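Local coordinates for protein polysaccharide Lyase Family 6 (Bacteroides cellulosilyticus, PDB 6QPS) that probably cleaves alginate by beta-elimination, with specificity for mannuronic acid, as a calcium-binding family 6 polysaccharide lyase of a human gut bacterium, at residues 49-54 with 74-79; 100-105 with 131-136; 345-350 with 369-374; 392-397 with 415-420. All blocks are in the same frame, centred on the assembly; numbering follows the deposited sequence. Where two conformers were deposited one is given.

Contact 1: residues 49-54 with 74-79; sequences VVLKDG and IVWRAE
Glu79 OE1 receives two polar partners where the paired strands end: Lys52 NZ, 3.1 Å away in a salt bridge, and a water that donates to it at 2.6 Å. The same water accepts from the backbone N of Asp53, so the carboxylate also holds the loop that follows strand 49-51. Lys52 meets the syn lone pair of OE1; its chain bends at both outer torsions (chi3 76°, chi4 66°), which folds the ammonium group back alongside the extended Glu79.

Behind this pair the backbones run parallel. Val49 N donates to Val75 O, Arg77 N to Val49 O and Leu51 N to Arg77 O, and the series finishes with Glu79 N on Leu51 O (2.9 Å). On the face carrying Val50 and Arg77, Val50 CG2 sits over the centre of the guanidinium, 3.8 Å above its plane, while Val50 CG1 packs on Glu79 CB at 3.6 Å. On the other face, Trp76 turns one edge of its indole to strand 49-51. Leu51 CD1 lies in the ring plane, 3.3 Å from Trp76 NE1, and Val49 CG1 touches Trp76 CD1 at 3.8 Å. Leu38 of helix 31-40 also packs on this indole, near the N-terminal end of the parallel beta-helix.

Trp76 NE1 is buried without a hydrogen-bonding partner, which probably carries an energetic cost, whereas the charges of Lys52 and Glu79, both partly exposed, probably compensate each other.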
# COMPACT_ATOMS: atom_id res chain seq x y z
N VAL A 49 19.69 -15.25 -16.93
CA VAL A 49 19.13 -15.02 -18.26
C VAL A 49 19.23 -13.52 -18.51
O VAL A 49 18.63 -12.73 -17.77
CB VAL A 49 17.67 -15.50 -18.34
CG1 VAL A 49 17.04 -15.07 -19.65
CG2 VAL A 49 17.61 -17.03 -18.16
N VAL A 50 20.00 -13.13 -19.52
CA VAL A 50 20.43 -11.74 -19.73
C VAL A 50 19.91 -11.26 -21.07
O VAL A 50 20.18 -11.88 -22.11
CB VAL A 50 21.97 -11.64 -19.71
CG1 VAL A 50 22.42 -10.20 -19.92
CG2 VAL A 50 22.55 -12.22 -18.42
N LEU A 51 19.18 -10.15 -21.06
CA LEU A 51 18.56 -9.60 -22.26
C LEU A 51 19.36 -8.41 -22.78
O LEU A 51 19.52 -7.40 -22.08
CB LEU A 51 17.12 -9.17 -21.95
CG LEU A 51 16.06 -10.28 -21.96
CD1 LEU A 51 16.47 -11.46 -21.10
CD2 LEU A 51 14.71 -9.72 -21.55
N LYS A 52 19.85 -8.52 -24.01
CA LYS A 52 20.52 -7.42 -24.68
C LYS A 52 19.55 -6.27 -24.94
O LYS A 52 18.32 -6.44 -24.92
CB LYS A 52 21.15 -7.91 -25.99
CG LYS A 52 22.21 -9.00 -25.77
CD LYS A 52 23.03 -9.27 -27.03
CE LYS A 52 24.06 -8.17 -27.27
NZ LYS A 52 25.10 -8.14 -26.20
N ASP A 53 20.11 -5.08 -25.13
CA ASP A 53 19.30 -3.88 -25.36
C ASP A 53 18.30 -4.12 -26.48
O ASP A 53 18.66 -4.59 -27.56
CB ASP A 53 20.18 -2.69 -25.75
CG ASP A 53 21.20 -2.29 -24.71
OD1 ASP A 53 21.27 -2.90 -23.63
OD2 ASP A 53 21.95 -1.32 -24.98
N GLY A 54 17.05 -3.74 -26.23
CA GLY A 54 16.03 -3.84 -27.25
C GLY A 54 14.65 -3.94 -26.62
O GLY A 54 14.50 -3.94 -25.40
N ILE A 74 18.56 -17.55 -9.00
CA ILE A 74 18.50 -17.57 -10.46
C ILE A 74 17.94 -16.23 -10.92
O ILE A 74 16.88 -15.81 -10.42
CB ILE A 74 17.62 -18.74 -10.96
CG1 ILE A 74 18.19 -20.08 -10.48
CG2 ILE A 74 17.50 -18.72 -12.47
CD1 ILE A 74 17.26 -21.28 -10.69
N VAL A 75 18.62 -15.55 -11.84
CA VAL A 75 18.35 -14.14 -12.14
C VAL A 75 17.93 -13.97 -13.59
O VAL A 75 18.53 -14.55 -14.49
CB VAL A 75 19.59 -13.27 -11.85
CG1 VAL A 75 19.34 -11.81 -12.23
CG2 VAL A 75 20.03 -13.40 -10.38
N TRP A 76 16.89 -13.16 -13.80
CA TRP A 76 16.45 -12.73 -15.13
C TRP A 76 16.62 -11.22 -15.14
O TRP A 76 16.01 -10.53 -14.32
CB TRP A 76 14.99 -13.13 -15.34
CG TRP A 76 14.39 -12.72 -16.68
CD1 TRP A 76 15.06 -12.41 -17.82
CD2 TRP A 76 13.00 -12.57 -16.97
NE1 TRP A 76 14.17 -12.07 -18.82
CE2 TRP A 76 12.89 -12.18 -18.32
CE3 TRP A 76 11.82 -12.78 -16.24
CZ2 TRP A 76 11.67 -11.97 -18.94
CZ3 TRP A 76 10.61 -12.55 -16.86
CH2 TRP A 76 10.55 -12.15 -18.19
N ARG A 77 17.48 -10.71 -16.02
CA ARG A 77 17.86 -9.30 -15.94
C ARG A 77 18.22 -8.73 -17.31
O ARG A 77 18.51 -9.45 -18.27
CB ARG A 77 19.06 -9.11 -15.00
CG ARG A 77 20.38 -9.74 -15.47
CD ARG A 77 21.51 -9.42 -14.48
NE ARG A 77 22.72 -10.20 -14.70
CZ ARG A 77 23.66 -9.87 -15.58
NH1 ARG A 77 23.53 -8.79 -16.33
NH2 ARG A 77 24.74 -10.64 -15.71
N ALA A 78 18.21 -7.40 -17.37
CA ALA A 78 18.76 -6.70 -18.52
C ALA A 78 20.28 -6.68 -18.45
O ALA A 78 20.87 -6.55 -17.37
CB ALA A 78 18.26 -5.25 -18.52
N GLU A 79 20.93 -6.79 -19.63
CA GLU A 79 22.38 -6.61 -19.68
C GLU A 79 22.77 -5.21 -19.22
O GLU A 79 23.73 -5.04 -18.46
CB GLU A 79 22.87 -6.88 -21.10
CG GLU A 79 24.39 -6.79 -21.26
CD GLU A 79 24.85 -7.14 -22.67
OE1 GLU A 79 24.38 -6.51 -23.63
OE2 GLU A 79 25.69 -8.05 -22.81
O HOH W 1 23.02 -5.06 -25.28

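Contact 2: residues 100-105 with 131-136; sequences QLEDLL and RMTRCV
Arg134 grips Asp103 side-on, just past the end of the paired strands, giving NE to Asp103 OD1 at 2.9 Å and NH2 to Asp103 OD2 at 3.0 Å. The second bond lies in the guanidinium plane but comes down on the carboxylate from above, the two planes being 51° apart. Arg134 NH2 also makes a weak bond to Glu102 OE1, joining both acids into one salt-bridge network. A bend at chi3 (-53°) helps bring the guanidinium back to them. Glu102 is steadied from its own strand by Gln100 NE2, which donates to OE2 at 2.6 Å.

A water mediates a further polar link, donating to Gln100 OE1 and accepting from Arg131 NH1. In the backbone, Leu101 N donates to Arg131 O, Thr133 N to Leu101 O and, further on, Val136 N to Leu104 O. Between them, where Asp103 and Arg134 both adopt left-handed helical backbone angles, Leu104 N makes a weak bond to Cys135 SG (3.6 Å).

Among apolar contacts, Leu105 CD1 and Val136 CG1 are 3.4 Å apart, closer than usual for two methyls. Thr133 CG2 touches Glu102 CG at 3.7 Å and also lies over one face of the Arg131 guanidinium.

These are successive coils of a parallel beta-helix. Strand 74-78 flanks segment 100-105, Leu101 and Leu104 packing on Trp76, while beyond segment 131-136 Asp167 of strand 165-167 binds both Arg131 NE and Thr133 OG1.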
# COMPACT_ATOMS: atom_id res chain seq x y z
N GLN A 100 14.84 -14.31 -9.19
CA GLN A 100 14.95 -12.86 -9.09
C GLN A 100 14.83 -12.22 -10.46
O GLN A 100 15.51 -12.64 -11.41
CB GLN A 100 16.31 -12.52 -8.47
CG GLN A 100 16.54 -11.13 -7.99
CD GLN A 100 17.59 -11.11 -6.87
OE1 GLN A 100 17.44 -11.80 -5.85
NE2 GLN A 100 18.64 -10.33 -7.06
N LEU A 101 13.98 -11.21 -10.56
CA LEU A 101 13.92 -10.32 -11.71
C LEU A 101 14.57 -9.00 -11.34
O LEU A 101 14.26 -8.43 -10.29
CB LEU A 101 12.46 -10.02 -12.06
CG LEU A 101 11.65 -11.09 -12.79
CD1 LEU A 101 11.39 -12.27 -11.91
CD2 LEU A 101 10.35 -10.49 -13.31
N GLU A 102 15.43 -8.49 -12.23
CA GLU A 102 16.18 -7.27 -11.96
C GLU A 102 16.28 -6.37 -13.19
O GLU A 102 16.62 -6.83 -14.29
CB GLU A 102 17.65 -7.55 -11.56
CG GLU A 102 17.89 -8.53 -10.43
CD GLU A 102 19.38 -8.79 -10.20
OE1 GLU A 102 20.23 -8.25 -10.96
OE2 GLU A 102 19.71 -9.55 -9.27
N ASP A 103 16.11 -5.07 -12.99
CA ASP A 103 16.49 -4.06 -13.98
C ASP A 103 15.69 -4.15 -15.28
O ASP A 103 16.17 -3.72 -16.33
CB ASP A 103 17.99 -4.10 -14.27
CG ASP A 103 18.83 -3.62 -13.09
OD1 ASP A 103 18.39 -2.71 -12.36
OD2 ASP A 103 19.96 -4.14 -12.90
N LEU A 104 14.47 -4.67 -15.23
CA LEU A 104 13.61 -4.79 -16.40
C LEU A 104 12.64 -3.62 -16.48
O LEU A 104 12.15 -3.14 -15.45
CB LEU A 104 12.81 -6.10 -16.34
CG LEU A 104 13.64 -7.38 -16.40
CD1 LEU A 104 12.74 -8.59 -16.19
CD2 LEU A 104 14.43 -7.53 -17.69
N LEU A 105 12.32 -3.19 -17.69
CA LEU A 105 11.37 -2.12 -17.93
C LEU A 105 10.14 -2.67 -18.64
O LEU A 105 10.20 -2.96 -19.84
CB LEU A 105 12.01 -1.02 -18.77
CG LEU A 105 11.11 0.08 -19.32
CD1 LEU A 105 10.30 0.79 -18.29
CD2 LEU A 105 11.97 1.14 -20.04
N ARG A 131 12.07 -12.52 -5.74
CA ARG A 131 12.28 -11.08 -5.59
C ARG A 131 12.18 -10.37 -6.93
O ARG A 131 12.70 -10.86 -7.93
CB ARG A 131 13.66 -10.82 -4.98
CG ARG A 131 14.01 -9.36 -4.78
CD ARG A 131 15.36 -9.26 -4.10
NE ARG A 131 15.77 -7.87 -3.90
CZ ARG A 131 17.01 -7.48 -3.62
NH1 ARG A 131 17.98 -8.37 -3.49
NH2 ARG A 131 17.27 -6.20 -3.46
N MET A 132 11.47 -9.24 -6.95
CA MET A 132 11.49 -8.32 -8.08
C MET A 132 12.11 -7.02 -7.58
O MET A 132 11.58 -6.39 -6.66
CB MET A 132 10.07 -8.10 -8.61
CG MET A 132 9.97 -7.04 -9.67
SD MET A 132 8.24 -6.54 -10.00
CE MET A 132 7.56 -8.04 -10.61
N THR A 133 13.25 -6.62 -8.17
CA THR A 133 14.01 -5.48 -7.69
C THR A 133 14.46 -4.60 -8.85
O THR A 133 14.85 -5.08 -9.92
CB THR A 133 15.19 -5.94 -6.81
OG1 THR A 133 15.81 -4.80 -6.23
CG2 THR A 133 16.25 -6.71 -7.61
N ARG A 134 14.38 -3.28 -8.64
CA ARG A 134 14.86 -2.31 -9.62
C ARG A 134 14.19 -2.48 -10.97
O ARG A 134 14.81 -2.27 -12.02
CB ARG A 134 16.38 -2.35 -9.78
CG ARG A 134 17.15 -2.29 -8.47
CD ARG A 134 18.65 -2.17 -8.69
NE ARG A 134 19.19 -3.19 -9.58
CZ ARG A 134 19.72 -4.35 -9.19
NH1 ARG A 134 19.76 -4.67 -7.91
NH2 ARG A 134 20.20 -5.19 -10.09
N CYS A 135 12.90 -2.81 -10.96
CA CYS A 135 12.10 -2.91 -12.17
C CYS A 135 11.11 -1.75 -12.24
O CYS A 135 10.77 -1.12 -11.24
CB CYS A 135 11.33 -4.24 -12.21
SG CYS A 135 12.40 -5.67 -12.44
N VAL A 136 10.67 -1.46 -13.46
CA VAL A 136 9.65 -0.45 -13.71
C VAL A 136 8.44 -1.11 -14.36
O VAL A 136 8.58 -1.96 -15.25
CB VAL A 136 10.22 0.65 -14.64
CG1 VAL A 136 9.10 1.56 -15.15
CG2 VAL A 136 11.30 1.48 -13.96
O HOH W 2 18.33 -11.13 -3.20
O HOH W 3 21.21 -7.43 -7.78

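Contact 3: residues 345-350 with 369-374; sequences VDIAYN and RNVRFA
Asp346 and Arg372 lie alongside each other on one face of the paired strands, joined through a single carboxylate oxygen. Arg372 NH2 donates to Asp346 OD1 at 2.8 Å along its syn lone pair, and NE reaches the same oxygen at 2.9 Å from above the carboxylate plane. Both side chains leave with CG anti to the backbone N (chi1 -177° in Asp346, -168° in Arg372); the arginine then bends at chi3 (71°), swinging its guanidinium edge onto OD1. Ala374 CB lies 3.5 Å above one face of the guanidinium, offset toward its rim, and Ala348 CB approaches NH2 at 3.6 Å.

Successive coils of the parallel beta-helix meet here, with five backbone hydrogen bonds running from Val345 N on Asn370 O to Tyr349 N on Ala374 O. The reverse face looks into the apolar core. There Ile347 divides its branches: CD1 meets Val371 CG1 at 3.8 Å, and CG2 touches Phe373 CD2 at 3.9 Å. Leu315 of strand 313-318 packs against both Ile347 and Phe373. At the turn beyond, Asn350 N donates to Asn376 OD1 of the next coil, and the ring of Tyr349 stacks on that of His375.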
# COMPACT_ATOMS: atom_id res chain seq x y z
N VAL A 345 -7.89 -0.36 20.27
CA VAL A 345 -7.00 0.33 19.34
C VAL A 345 -6.25 1.41 20.12
O VAL A 345 -6.87 2.22 20.82
CB VAL A 345 -7.77 0.94 18.16
CG1 VAL A 345 -6.86 1.80 17.29
CG2 VAL A 345 -8.42 -0.15 17.29
N ASP A 346 -4.91 1.39 20.03
CA ASP A 346 -4.05 2.36 20.69
C ASP A 346 -3.57 3.37 19.65
O ASP A 346 -2.90 2.99 18.68
CB ASP A 346 -2.85 1.61 21.29
CG ASP A 346 -1.90 2.51 22.06
OD1 ASP A 346 -2.35 3.54 22.63
OD2 ASP A 346 -0.69 2.19 22.10
N ILE A 347 -3.90 4.65 19.85
CA ILE A 347 -3.56 5.75 18.95
C ILE A 347 -2.71 6.74 19.75
O ILE A 347 -3.25 7.57 20.49
CB ILE A 347 -4.80 6.41 18.33
CG1 ILE A 347 -5.71 5.33 17.71
CG2 ILE A 347 -4.39 7.44 17.32
CD1 ILE A 347 -7.06 5.80 17.15
N ALA A 348 -1.38 6.64 19.61
CA ALA A 348 -0.44 7.33 20.48
C ALA A 348 0.69 8.03 19.72
O ALA A 348 1.30 7.48 18.80
CB ALA A 348 0.17 6.32 21.46
N TYR A 349 1.01 9.23 20.18
CA TYR A 349 2.24 9.93 19.76
C TYR A 349 2.23 10.25 18.27
O TYR A 349 3.28 10.25 17.63
CB TYR A 349 3.54 9.19 20.21
CG TYR A 349 3.84 9.38 21.69
CD1 TYR A 349 4.41 10.54 22.15
CD2 TYR A 349 3.52 8.39 22.65
CE1 TYR A 349 4.65 10.76 23.49
CE2 TYR A 349 3.76 8.59 24.02
CZ TYR A 349 4.33 9.79 24.44
OH TYR A 349 4.59 10.09 25.76
N ASN A 350 1.05 10.51 17.72
CA ASN A 350 0.89 10.94 16.33
C ASN A 350 0.73 12.46 16.28
O ASN A 350 0.49 13.11 17.30
CB ASN A 350 -0.35 10.29 15.72
CG ASN A 350 -0.33 8.77 15.81
OD1 ASN A 350 0.29 8.08 15.01
ND2 ASN A 350 -1.05 8.23 16.80
N ARG A 369 -15.07 0.98 21.06
CA ARG A 369 -14.84 0.64 22.46
C ARG A 369 -13.35 0.51 22.70
O ARG A 369 -12.64 -0.04 21.86
CB ARG A 369 -15.51 -0.71 22.82
CG ARG A 369 -17.02 -0.72 22.70
CD ARG A 369 -17.61 -1.92 23.42
NE ARG A 369 -17.12 -3.20 22.91
CZ ARG A 369 -17.82 -4.33 22.96
NH1 ARG A 369 -19.03 -4.33 23.49
NH2 ARG A 369 -17.31 -5.46 22.48
N ASN A 370 -12.88 0.98 23.84
CA ASN A 370 -11.47 0.80 24.22
C ASN A 370 -10.51 1.31 23.15
O ASN A 370 -9.55 0.64 22.75
CB ASN A 370 -11.20 -0.65 24.60
CG ASN A 370 -11.85 -1.00 25.88
OD1 ASN A 370 -11.63 -0.31 26.88
ND2 ASN A 370 -12.71 -2.01 25.87
N VAL A 371 -10.78 2.53 22.69
CA VAL A 371 -9.84 3.28 21.86
C VAL A 371 -9.11 4.27 22.76
O VAL A 371 -9.75 5.06 23.46
CB VAL A 371 -10.56 4.02 20.73
CG1 VAL A 371 -9.57 4.77 19.85
CG2 VAL A 371 -11.37 3.05 19.90
N ARG A 372 -7.79 4.22 22.77
CA ARG A 372 -7.00 5.17 23.54
C ARG A 372 -6.43 6.19 22.57
O ARG A 372 -5.82 5.81 21.57
CB ARG A 372 -5.89 4.49 24.34
CG ARG A 372 -5.25 5.46 25.36
CD ARG A 372 -4.09 4.83 26.15
NE ARG A 372 -2.94 4.64 25.27
CZ ARG A 372 -1.70 5.08 25.49
NH1 ARG A 372 -1.38 5.73 26.60
NH2 ARG A 372 -0.78 4.85 24.57
N PHE A 373 -6.67 7.47 22.83
CA PHE A 373 -6.11 8.57 22.04
C PHE A 373 -5.24 9.39 23.00
O PHE A 373 -5.76 10.20 23.77
CB PHE A 373 -7.27 9.39 21.41
CG PHE A 373 -6.81 10.41 20.40
CD1 PHE A 373 -6.61 11.74 20.76
CD2 PHE A 373 -6.61 10.05 19.08
CE1 PHE A 373 -6.18 12.70 19.81
CE2 PHE A 373 -6.18 10.99 18.14
CZ PHE A 373 -5.97 12.31 18.51
N ALA A 374 -3.93 9.15 22.97
CA ALA A 374 -3.02 9.67 23.98
C ALA A 374 -1.77 10.27 23.35
O ALA A 374 -1.19 9.70 22.42
CB ALA A 374 -2.61 8.56 24.97

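Contact 4: residues 392-397 with 415-420. With ACT (acetate ion), chain E.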
# COMPACT_ATOMS: atom_id res chain seq x y z
N GLU A 392 -22.83 8.14 23.21
CA GLU A 392 -22.58 6.71 23.05
C GLU A 392 -21.16 6.39 22.59
O GLU A 392 -20.65 5.29 22.87
CB GLU A 392 -23.56 6.14 22.02
CG GLU A 392 -25.01 6.32 22.39
CD GLU A 392 -25.94 6.13 21.21
OE1 GLU A 392 -26.59 5.07 21.11
OE2 GLU A 392 -25.99 7.05 20.36
N VAL A 393 -20.50 7.31 21.91
CA VAL A 393 -19.16 7.09 21.37
C VAL A 393 -18.08 7.49 22.37
O VAL A 393 -17.08 6.78 22.54
CB VAL A 393 -19.02 7.87 20.05
CG1 VAL A 393 -17.58 7.98 19.64
CG2 VAL A 393 -19.85 7.21 18.98
N LEU A 394 -18.23 8.62 23.03
CA LEU A 394 -17.17 9.08 23.92
C LEU A 394 -16.87 8.13 25.07
O LEU A 394 -15.69 8.05 25.46
CB LEU A 394 -17.52 10.47 24.47
CG LEU A 394 -17.50 11.61 23.45
CD1 LEU A 394 -18.04 12.88 24.17
CD2 LEU A 394 -16.13 11.85 22.88
N PRO A 395 -17.84 7.44 25.67
CA PRO A 395 -17.47 6.45 26.70
C PRO A 395 -16.50 5.38 26.21
O PRO A 395 -15.87 4.71 27.04
CB PRO A 395 -18.83 5.84 27.10
CG PRO A 395 -19.85 6.93 26.77
CD PRO A 395 -19.30 7.58 25.52
N GLY A 396 -16.38 5.18 24.90
CA GLY A 396 -15.46 4.21 24.35
C GLY A 396 -14.06 4.72 24.12
O GLY A 396 -13.19 3.94 23.70
N PHE A 397 -13.78 5.99 24.43
CA PHE A 397 -12.48 6.61 24.22
C PHE A 397 -11.87 7.03 25.55
O PHE A 397 -12.57 7.49 26.46
CB PHE A 397 -12.62 7.89 23.34
CG PHE A 397 -12.73 7.63 21.87
CD1 PHE A 397 -13.92 7.20 21.30
CD2 PHE A 397 -11.65 7.83 21.04
CE1 PHE A 397 -14.01 6.94 19.95
CE2 PHE A 397 -11.73 7.56 19.69
CZ PHE A 397 -12.89 7.13 19.14
N VAL A 415 -15.38 23.60 22.64
CA VAL A 415 -15.77 22.21 22.41
C VAL A 415 -16.84 21.84 23.42
O VAL A 415 -16.78 22.23 24.59
CB VAL A 415 -14.54 21.30 22.52
CG1 VAL A 415 -14.95 19.85 22.51
CG2 VAL A 415 -13.61 21.63 21.36
N SER A 416 -17.86 21.10 22.97
CA SER A 416 -19.01 20.84 23.82
C SER A 416 -18.81 19.77 24.87
O SER A 416 -19.61 19.70 25.80
CB SER A 416 -20.21 20.44 22.97
OG SER A 416 -20.59 21.49 22.09
N TYR A 417 -17.78 18.94 24.76
CA TYR A 417 -17.66 17.72 25.56
C TYR A 417 -16.53 17.87 26.55
O TYR A 417 -15.36 17.97 26.16
CB TYR A 417 -17.47 16.51 24.64
CG TYR A 417 -18.53 16.48 23.58
CD1 TYR A 417 -19.85 16.27 23.93
CD2 TYR A 417 -18.22 16.71 22.25
CE1 TYR A 417 -20.85 16.28 22.97
CE2 TYR A 417 -19.22 16.72 21.28
CZ TYR A 417 -20.52 16.50 21.65
OH TYR A 417 -21.54 16.50 20.72
N GLU A 418 -16.88 17.86 27.84
CA GLU A 418 -15.87 17.98 28.89
C GLU A 418 -14.81 16.89 28.79
O GLU A 418 -13.63 17.13 29.06
CB GLU A 418 -16.55 17.94 30.26
CG GLU A 418 -15.57 18.01 31.43
CD GLU A 418 -16.28 18.07 32.77
OE1 GLU A 418 -17.30 17.37 32.94
OE2 GLU A 418 -15.81 18.82 33.65
N GLN A 419 -15.22 15.67 28.45
CA GLN A 419 -14.26 14.57 28.36
C GLN A 419 -13.17 14.89 27.33
O GLN A 419 -11.99 14.59 27.55
CB GLN A 419 -15.00 13.28 28.02
CG GLN A 419 -14.16 12.05 28.19
CD GLN A 419 -14.84 10.79 27.70
OE1 GLN A 419 -16.07 10.67 27.72
NE2 GLN A 419 -14.03 9.82 27.27
N VAL A 420 -13.55 15.54 26.23
CA VAL A 420 -12.58 15.96 25.23
C VAL A 420 -11.73 17.11 25.75
O VAL A 420 -10.50 17.10 25.62
CB VAL A 420 -13.28 16.32 23.91
CG1 VAL A 420 -12.28 16.81 22.88
CG2 VAL A 420 -14.06 15.12 23.38
C ACT E . -20.44 16.93 27.99
O ACT E . -20.14 15.85 27.40
OXT ACT E . -19.70 17.72 28.64
CH3 ACT E . -21.93 17.28 27.90
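Leu394 and Gln419 bury the most surface in this contact, with Tyr417 third. Leu394 projects from the 3-10 segment 394-396 and splits its methyls between two neighbours. CD1 reaches Tyr417 CG at 3.7 Å, and CD2 meets Val420 CG2 at 3.9 Å; in both pairs the side chains cross at about a right angle. Ile387 of strand 385-387 packs against Leu394, Tyr417 and Val420 alike, so the cluster rests on the end of the beta-helix.

Gln419, in the first turn of helix 418-422, stretches across to the 3-10 segment. With CG anti to the backbone N (chi1 -168°) and the rest extended, its amide arrives over Leu394 O, to which NE2 donates at 3.0 Å. This donor stands 47° out of the carbonyl plane. Phe397 N binds the same oxygen from the opposite face, closing the 3-10 turn, while Gln419 OE1 lies 3.6 Å from Leu394 CB.

Tyr417 holds the N-cap position of the helix. An acetate, probably from the crystallisation liquor, lies beside it: Glu418 N donates to acetate OXT at 2.9 Å, almost straight at 175°, and acetate O sits at the ring edge, 3.5 Å from Tyr417 CD1.

Apolar contacts from Leu394 thus combine with a carbonyl oxygen held by two donors, and the positive end of the helix dipole probably helps draw the acetate to the N-terminal turn of the helix.

From the N terminus the four contacts follow one another in series, each closing its loop before the next opens; none encloses or crosses another. Contact 1 ties strand 48-51 to strand 74-78, and the latter bonds directly to strand 99-111, where contact 2 begins: Ile74 O and Trp76 N both probably pair with Gln100. Contact 2 carries the stacking on to strand 131-138. Contact 3, joining strands 345-353 and 371-379, lies on the opposite side of the chain's centre, its own centre about 39 Å from that of contact 2. Contact 4 brings the 3-10 segment 394-396 against helix 418-422 in that same region, touching contact 3 through Val371 N and Gly396 O.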